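Local coordinates for sialidase domain-containing protein (Dyadobacter fermentans, PDB 5HX0) that is of unknown function but carries a sialidase-like BNR-repeat beta-propeller fold, and so may bind or process a glycan, at residues Asp360-Leu366 and Tyr384-Pro388; Asn208-Met212 and Gly367-Ala371. All coordinates share one frame; numbering follows the deposited sequence.

From the N terminus the chain first reaches 208-212, the loop segment leading into strand 213-214, and sets it beside the start of strand 367-375 across the middle of the beta-propeller; contact 2 thereby closes a long loop of 154 residues. Contact 1 closes a much shorter one: 360-366 leads into strand 367-375, which is followed by strand 378-385, whose end and following residues return as 384-388. The segments alternate along the chain, so the two closures cross. They meet where Tyr384 O lies 2.8 Å from Gly367 N, a probable hydrogen bond between adjacent strands. Contact 1 thus fastens the loop between two sheets to the second of them, whereas contact 2 joins that sheet to the loop before strand 213-214.

Contact 1 (Asp360-Leu366 and Tyr384-Pro388); sequences DGGTTDL and YFNVP
The Asn386 side chain crosses that of Thr363 at about a right angle and fills the bend of loop 360-366. Its CG sits between the backbone N and carbonyl carbon (chi1 73°), which turns both polar ends into the loop. Asn386 OD1 takes Thr363 N at 2.9 Å in the carbonyl plane, on a lone pair. Asn386 ND2 reaches two carbonyls, Thr363 O nearly straight and close to the amide plane, and Asp365 O at 2.9 Å with a more bent bond (134°); together the three bonds fix the amide's rotation. Asn386 O also accepts from Gly362 N at 2.9 Å.

At the other end, Tyr384 OH donates to Asp365 OD1 (2.7 Å), ring and carboxylate planes 76° apart; OD1 is also hydrogen-bonded to His91, and Asp365 OD2 to His57. Leu366 CA lies over the Tyr384 ring face, 3.6 Å from the centroid, a CH-pi contact. Leu366 runs alongside Phe385 and lays CD2 over its face. The Asp360 side chain runs at about a right angle to that of Phe385, with Asp360 OD1, salt-bridged to Arg358, 3.4 Å from Phe385 CZ.

The loop links strand 354-358 to strand 367-375, and lies against the end of strand 378-385, beside strand 393-401, which Tyr384 and Phe385 touch.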
ATOM      1  N   ASP A 360       0.988 -11.859  30.928  1.00 18.55           N
ATOM      2  CA  ASP A 360       2.363 -11.382  30.811  1.00 19.36           C
ATOM      3  C   ASP A 360       2.510 -10.163  29.904  1.00 18.89           C
ATOM      4  O   ASP A 360       3.613  -9.900  29.402  1.00 17.43           O
ATOM      5  CB  ASP A 360       3.265 -12.516  30.306  1.00 21.74           C
ATOM      6  CG  ASP A 360       2.785 -13.121  28.975  1.00 23.87           C
ATOM      7  OD1 ASP A 360       1.556 -13.248  28.765  1.00 20.49           O
ATOM      8  OD2 ASP A 360       3.645 -13.483  28.140  1.00 21.31           O
ATOM      9  N   GLY A 361       1.436  -9.411  29.670  1.00 16.31           N
ATOM     10  CA  GLY A 361       1.535  -8.274  28.761  1.00 15.19           C
ATOM     11  C   GLY A 361       2.392  -7.158  29.337  1.00 22.28           C
ATOM     12  O   GLY A 361       2.429  -6.932  30.549  1.00 22.92           O
ATOM     13  N   GLY A 362       3.070  -6.429  28.442  1.00 14.22           N
ATOM     14  CA  GLY A 362       3.908  -5.300  28.814  1.00 22.40           C
ATOM     15  C   GLY A 362       3.134  -4.009  29.015  1.00 25.21           C
ATOM     16  O   GLY A 362       3.023  -3.518  30.139  1.00 26.46           O
ATOM     17  N   THR A 363       2.582  -3.458  27.937  1.00 19.78           N
ATOM     18  CA  THR A 363       1.747  -2.263  27.958  1.00 19.24           C
ATOM     19  C   THR A 363       0.327  -2.632  27.552  1.00 20.25           C
ATOM     20  O   THR A 363       0.052  -3.754  27.129  1.00 19.45           O
ATOM     21  CB  THR A 363       2.282  -1.190  27.003  1.00 20.60           C
ATOM     22  OG1 THR A 363       2.023  -1.601  25.651  1.00 22.05           O
ATOM     23  CG2 THR A 363       3.777  -1.001  27.173  1.00 18.07           C
ATOM     24  N   THR A 364      -0.584  -1.665  27.690  1.00 17.36           N
ATOM     25  CA  THR A 364      -1.981  -1.879  27.333  1.00 20.27           C
ATOM     26  C   THR A 364      -2.206  -2.009  25.825  1.00 19.05           C
ATOM     27  O   THR A 364      -3.333  -2.303  25.405  1.00 19.95           O
ATOM     28  CB  THR A 364      -2.823  -0.728  27.886  1.00 25.26           C
ATOM     29  OG1 THR A 364      -2.282   0.504  27.403  1.00 19.69           O
ATOM     30  CG2 THR A 364      -2.794  -0.723  29.430  1.00 22.06           C
ATOM     31  N   ASP A 365      -1.173  -1.808  25.000  1.00 17.67           N
ATOM     32  CA  ASP A 365      -1.315  -1.899  23.542  1.00 12.86           C
ATOM     33  C   ASP A 365      -1.208  -3.374  23.140  1.00 14.50           C
ATOM     34  O   ASP A 365      -0.194  -3.857  22.629  1.00 13.65           O
ATOM     35  CB  ASP A 365      -0.271  -1.012  22.869  1.00 13.88           C
ATOM     36  CG  ASP A 365      -0.491  -0.842  21.372  1.00 16.28           C
ATOM     37  OD1 ASP A 365      -1.573  -1.184  20.857  1.00 15.92           O
ATOM     38  OD2 ASP A 365       0.440  -0.321  20.707  1.00 16.44           O
ATOM     39  N   LEU A 366      -2.301  -4.097  23.369  1.00 12.45           N
ATOM     40  CA  LEU A 366      -2.423  -5.528  23.093  1.00 10.05           C
ATOM     41  C   LEU A 366      -3.910  -5.850  23.085  1.00 13.18           C
ATOM     42  O   LEU A 366      -4.741  -4.982  23.359  1.00 16.02           O
ATOM     43  CB  LEU A 366      -1.667  -6.380  24.136  1.00  8.90           C
ATOM     44  CG  LEU A 366      -1.887  -6.062  25.626  1.00 14.53           C
ATOM     45  CD1 LEU A 366      -3.275  -6.499  26.139  1.00 19.88           C
ATOM     46  CD2 LEU A 366      -0.794  -6.708  26.521  1.00 14.03           C
ATOM     47  N   TYR A 384      -3.375  -9.666  19.342  1.00  7.06           N
ATOM     48  CA  TYR A 384      -2.057  -9.061  19.261  1.00  9.34           C
ATOM     49  C   TYR A 384      -1.567  -8.788  20.673  1.00 16.12           C
ATOM     50  O   TYR A 384      -2.337  -8.806  21.648  1.00 10.25           O
ATOM     51  CB  TYR A 384      -2.015  -7.800  18.362  1.00  9.09           C
ATOM     52  CG  TYR A 384      -2.441  -6.480  18.996  1.00  9.22           C
ATOM     53  CD1 TYR A 384      -3.782  -6.212  19.245  1.00 12.21           C
ATOM     54  CD2 TYR A 384      -1.497  -5.479  19.292  1.00  7.61           C
ATOM     55  CE1 TYR A 384      -4.193  -4.982  19.808  1.00 13.57           C
ATOM     56  CE2 TYR A 384      -1.899  -4.242  19.866  1.00 10.51           C
ATOM     57  CZ  TYR A 384      -3.259  -4.009  20.112  1.00 10.40           C
ATOM     58  OH  TYR A 384      -3.686  -2.806  20.675  1.00 13.34           O
ATOM     59  N   PHE A 385      -0.251  -8.639  20.792  1.00 12.13           N
ATOM     60  CA  PHE A 385       0.354  -8.766  22.109  1.00 14.38           C
ATOM     61  C   PHE A 385       1.674  -8.015  22.143  1.00 14.01           C
ATOM     62  O   PHE A 385       2.241  -7.659  21.107  1.00 13.02           O
ATOM     63  CB  PHE A 385       0.579 -10.241  22.486  1.00 10.54           C
ATOM     64  CG  PHE A 385       0.452 -10.498  23.958  1.00 15.20           C
ATOM     65  CD1 PHE A 385      -0.793 -10.452  24.562  1.00 11.75           C
ATOM     66  CD2 PHE A 385       1.576 -10.779  24.736  1.00 14.87           C
ATOM     67  CE1 PHE A 385      -0.938 -10.685  25.930  1.00 12.68           C
ATOM     68  CE2 PHE A 385       1.462 -11.001  26.092  1.00 16.94           C
ATOM     69  CZ  PHE A 385       0.205 -10.952  26.705  1.00 14.76           C
ATOM     70  N   ASN A 386       2.144  -7.761  23.361  1.00 13.46           N
ATOM     71  CA  ASN A 386       3.501  -7.291  23.593  1.00 10.84           C
ATOM     72  C   ASN A 386       3.902  -7.762  24.983  1.00 11.97           C
ATOM     73  O   ASN A 386       3.069  -7.807  25.897  1.00 16.51           O
ATOM     74  CB  ASN A 386       3.665  -5.766  23.508  1.00  9.58           C
ATOM     75  CG  ASN A 386       3.073  -5.048  24.709  1.00 18.47           C
ATOM     76  OD1 ASN A 386       3.761  -4.814  25.707  1.00 18.97           O
ATOM     77  ND2 ASN A 386       1.771  -4.721  24.636  1.00 13.63           N
ATOM     78  N   VAL A 387       5.171  -8.132  25.112  1.00 15.83           N
ATOM     79  CA  VAL A 387       5.811  -8.396  26.401  1.00 13.11           C
ATOM     80  C   VAL A 387       6.748  -7.223  26.697  1.00 18.85           C
ATOM     81  O   VAL A 387       7.026  -6.420  25.792  1.00 18.15           O
ATOM     82  CB  VAL A 387       6.558  -9.742  26.380  1.00 15.05           C
ATOM     83  CG1 VAL A 387       5.599 -10.888  26.171  1.00 20.20           C
ATOM     84  CG2 VAL A 387       7.641  -9.753  25.310  1.00 14.54           C
ATOM     85  N   PRO A 388       7.242  -7.057  27.931  1.00 23.06           N
ATOM     86  CA  PRO A 388       8.103  -5.898  28.228  1.00 25.47           C
ATOM     87  C   PRO A 388       9.297  -5.807  27.290  1.00 20.24           C
ATOM     88  O   PRO A 388       9.983  -6.798  27.020  1.00 24.05           O
ATOM     89  CB  PRO A 388       8.539  -6.143  29.679  1.00 28.59           C
ATOM     90  CG  PRO A 388       7.404  -6.914  30.274  1.00 24.64           C
ATOM     91  CD  PRO A 388       6.864  -7.793  29.148  1.00 20.60           C
TER

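Contact 2 (Asn208-Met212 and Gly367-Ala371); sequences NRGAM and GYPWA
Arg209 extends from its loop to strand 367-375 and donates through NH1 to Pro369 O at 2.9 Å, with an N-H...O angle of 153°. The acceptor lies in the guanidinium plane, although the nitrogen approaches from above the plane of the carbonyl. Water 1 bridges the same two groups, accepting from Arg209 NH2 at 2.9 Å and donating to Pro369 O at 2.8 Å, so the buried carbonyl receives two bonds. A weak bond from NH2 to Met314 O adds a further tie.

Two aromatic residues adjoin the arginine. CG of Arg209 lies anti to its backbone N (chi1 -175°), and the bend at chi2 carries the chain past Tyr368, where Arg209 NE comes within 3.4 Å of Tyr368 CD2, the guanidinium and ring planes being nearly perpendicular. The indole of Trp370 meets one guanidinium face with its edge, CE3 foremost, the planes 77° apart.

Van der Waals packing completes the contact: Ala211 CA approaches Trp370 CH2 at 3.5 Å, and Ala211 CB touches CZ2. Gly210 O lies at the edge of the indole.

Tyr368 OH is hydrogen-bonded to Glu265, and an acetate, probably from the crystallisation liquor, lies about 3 Å from the Tyr368 side chain and may mark a pocket. The centre of the contact lies about 3 Å from that of the chain, near the propeller axis, the region where sialidase-like propellers have their active site.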
ATOM      1  N   ASN A 208     -16.796  -0.633  11.878  1.00 12.99           N
ATOM      2  CA  ASN A 208     -16.525  -1.028  13.259  1.00 11.34           C
ATOM      3  C   ASN A 208     -15.328  -1.969  13.285  1.00 15.39           C
ATOM      4  O   ASN A 208     -14.851  -2.436  12.245  1.00 16.05           O
ATOM      5  CB  ASN A 208     -17.723  -1.709  13.937  1.00  8.30           C
ATOM      6  CG  ASN A 208     -17.807  -1.361  15.416  1.00 15.55           C
ATOM      7  OD1 ASN A 208     -16.862  -0.793  15.972  1.00 14.46           O
ATOM      8  ND2 ASN A 208     -18.924  -1.707  16.054  1.00 10.92           N
ATOM      9  N   ARG A 209     -14.857  -2.253  14.497  1.00 12.77           N
ATOM     10  CA  ARG A 209     -14.104  -3.472  14.747  1.00 14.73           C
ATOM     11  C   ARG A 209     -15.039  -4.446  15.449  1.00 19.75           C
ATOM     12  O   ARG A 209     -15.658  -4.092  16.459  1.00 13.92           O
ATOM     13  CB  ARG A 209     -12.843  -3.234  15.596  1.00 12.57           C
ATOM     14  CG  ARG A 209     -11.957  -4.511  15.764  1.00 12.29           C
ATOM     15  CD  ARG A 209     -12.485  -5.472  16.871  1.00 13.26           C
ATOM     16  NE  ARG A 209     -11.620  -6.637  17.055  1.00 12.91           N
ATOM     17  CZ  ARG A 209     -11.901  -7.674  17.840  1.00 13.10           C
ATOM     18  NH1 ARG A 209     -11.012  -8.664  17.958  1.00  9.56           N
ATOM     19  NH2 ARG A 209     -13.071  -7.747  18.492  1.00 12.28           N
ATOM     20  N   GLY A 210     -15.114  -5.664  14.934  1.00 13.95           N
ATOM     21  CA  GLY A 210     -15.954  -6.697  15.521  1.00 15.48           C
ATOM     22  C   GLY A 210     -16.392  -7.680  14.459  1.00 17.07           C
ATOM     23  O   GLY A 210     -16.266  -7.435  13.262  1.00 14.08           O
ATOM     24  N   ALA A 211     -16.908  -8.819  14.922  1.00 12.86           N
ATOM     25  CA  ALA A 211     -17.352  -9.862  14.010  1.00 13.00           C
ATOM     26  C   ALA A 211     -18.750  -9.568  13.476  1.00 17.02           C
ATOM     27  O   ALA A 211     -19.657  -9.185  14.234  1.00 14.64           O
ATOM     28  CB  ALA A 211     -17.341 -11.229  14.701  1.00 12.00           C
HETATM   29  N   MSE A 212     -18.911  -9.745  12.164  1.00 14.22           N
HETATM   30  CA  MSE A 212     -20.211  -9.862  11.527  1.00 12.91           C
HETATM   31  C   MSE A 212     -20.706 -11.272  11.775  1.00 14.08           C
HETATM   32  O   MSE A 212     -19.949 -12.104  12.270  1.00 12.23           O
HETATM   33  CB  MSE A 212     -20.112  -9.601  10.019  1.00 11.04           C
HETATM   34  CG  MSE A 212     -19.550  -8.254   9.661  1.00 12.31           C
HETATM   35 SE   MSE A 212     -19.319  -8.182   7.722  0.77 19.74          SE
HETATM   36  CE  MSE A 212     -18.891  -6.303   7.511  1.00 18.47           C
ATOM     37  N   GLY A 367      -4.241  -7.116  22.813  1.00 11.10           N
ATOM     38  CA  GLY A 367      -5.611  -7.582  22.921  1.00 15.56           C
ATOM     39  C   GLY A 367      -6.302  -7.853  21.600  1.00 14.22           C
ATOM     40  O   GLY A 367      -5.716  -8.448  20.686  1.00 10.83           O
ATOM     41  N   TYR A 368      -7.554  -7.416  21.483  1.00 13.40           N
ATOM     42  CA  TYR A 368      -8.372  -7.660  20.297  1.00  7.42           C
ATOM     43  C   TYR A 368      -8.363  -9.136  19.871  1.00  9.96           C
ATOM     44  O   TYR A 368      -8.048  -9.438  18.716  1.00 11.20           O
ATOM     45  CB  TYR A 368      -7.910  -6.773  19.147  1.00 10.49           C
ATOM     46  CG  TYR A 368      -8.314  -5.312  19.267  1.00 12.10           C
ATOM     47  CD1 TYR A 368      -7.921  -4.536  20.357  1.00 11.08           C
ATOM     48  CD2 TYR A 368      -9.118  -4.719  18.296  1.00  8.60           C
ATOM     49  CE1 TYR A 368      -8.298  -3.193  20.477  1.00  9.67           C
ATOM     50  CE2 TYR A 368      -9.501  -3.389  18.399  1.00 11.68           C
ATOM     51  CZ  TYR A 368      -9.090  -2.633  19.491  1.00 14.98           C
ATOM     52  OH  TYR A 368      -9.477  -1.314  19.568  1.00 15.35           O
ATOM     53  N   PRO A 369      -8.718 -10.054  20.763  1.00  8.90           N
ATOM     54  CA  PRO A 369      -8.687 -11.468  20.371  1.00 10.60           C
ATOM     55  C   PRO A 369      -9.771 -11.825  19.359  1.00  7.99           C
ATOM     56  O   PRO A 369     -10.826 -11.195  19.265  1.00 13.22           O
ATOM     57  CB  PRO A 369      -8.878 -12.224  21.697  1.00  8.03           C
ATOM     58  CG  PRO A 369      -9.686 -11.259  22.536  1.00 11.59           C
ATOM     59  CD  PRO A 369      -9.163  -9.885  22.158  1.00 11.08           C
ATOM     60  N   TRP A 370      -9.494 -12.893  18.621  1.00  8.84           N
ATOM     61  CA  TRP A 370     -10.386 -13.407  17.590  1.00  8.20           C
ATOM     62  C   TRP A 370     -10.124 -14.901  17.476  1.00 10.04           C
ATOM     63  O   TRP A 370      -8.983 -15.306  17.224  1.00 11.67           O
ATOM     64  CB  TRP A 370     -10.124 -12.688  16.250  1.00  8.29           C
ATOM     65  CG  TRP A 370     -11.231 -12.815  15.237  1.00  9.19           C
ATOM     66  CD1 TRP A 370     -11.651 -13.954  14.606  1.00  8.77           C
ATOM     67  CD2 TRP A 370     -12.048 -11.751  14.739  1.00  7.71           C
ATOM     68  NE1 TRP A 370     -12.692 -13.654  13.726  1.00 10.91           N
ATOM     69  CE2 TRP A 370     -12.944 -12.305  13.797  1.00  9.15           C
ATOM     70  CE3 TRP A 370     -12.090 -10.372  14.980  1.00 12.13           C
ATOM     71  CZ2 TRP A 370     -13.872 -11.519  13.095  1.00 11.67           C
ATOM     72  CZ3 TRP A 370     -13.006  -9.607  14.294  1.00 10.77           C
ATOM     73  CH2 TRP A 370     -13.885 -10.176  13.361  1.00 11.67           C
ATOM     74  N   ALA A 371     -11.154 -15.720  17.676  1.00 10.01           N
ATOM     75  CA  ALA A 371     -10.969 -17.164  17.752  1.00 14.09           C
ATOM     76  C   ALA A 371     -11.446 -17.850  16.479  1.00  7.56           C
ATOM     77  O   ALA A 371     -12.341 -17.361  15.780  1.00 15.09           O
ATOM     78  CB  ALA A 371     -11.702 -17.755  18.958  1.00 13.56           C
TER
HETATM   79  O   HOH W   1     -12.361  -9.390  20.809  1.00 12.38           O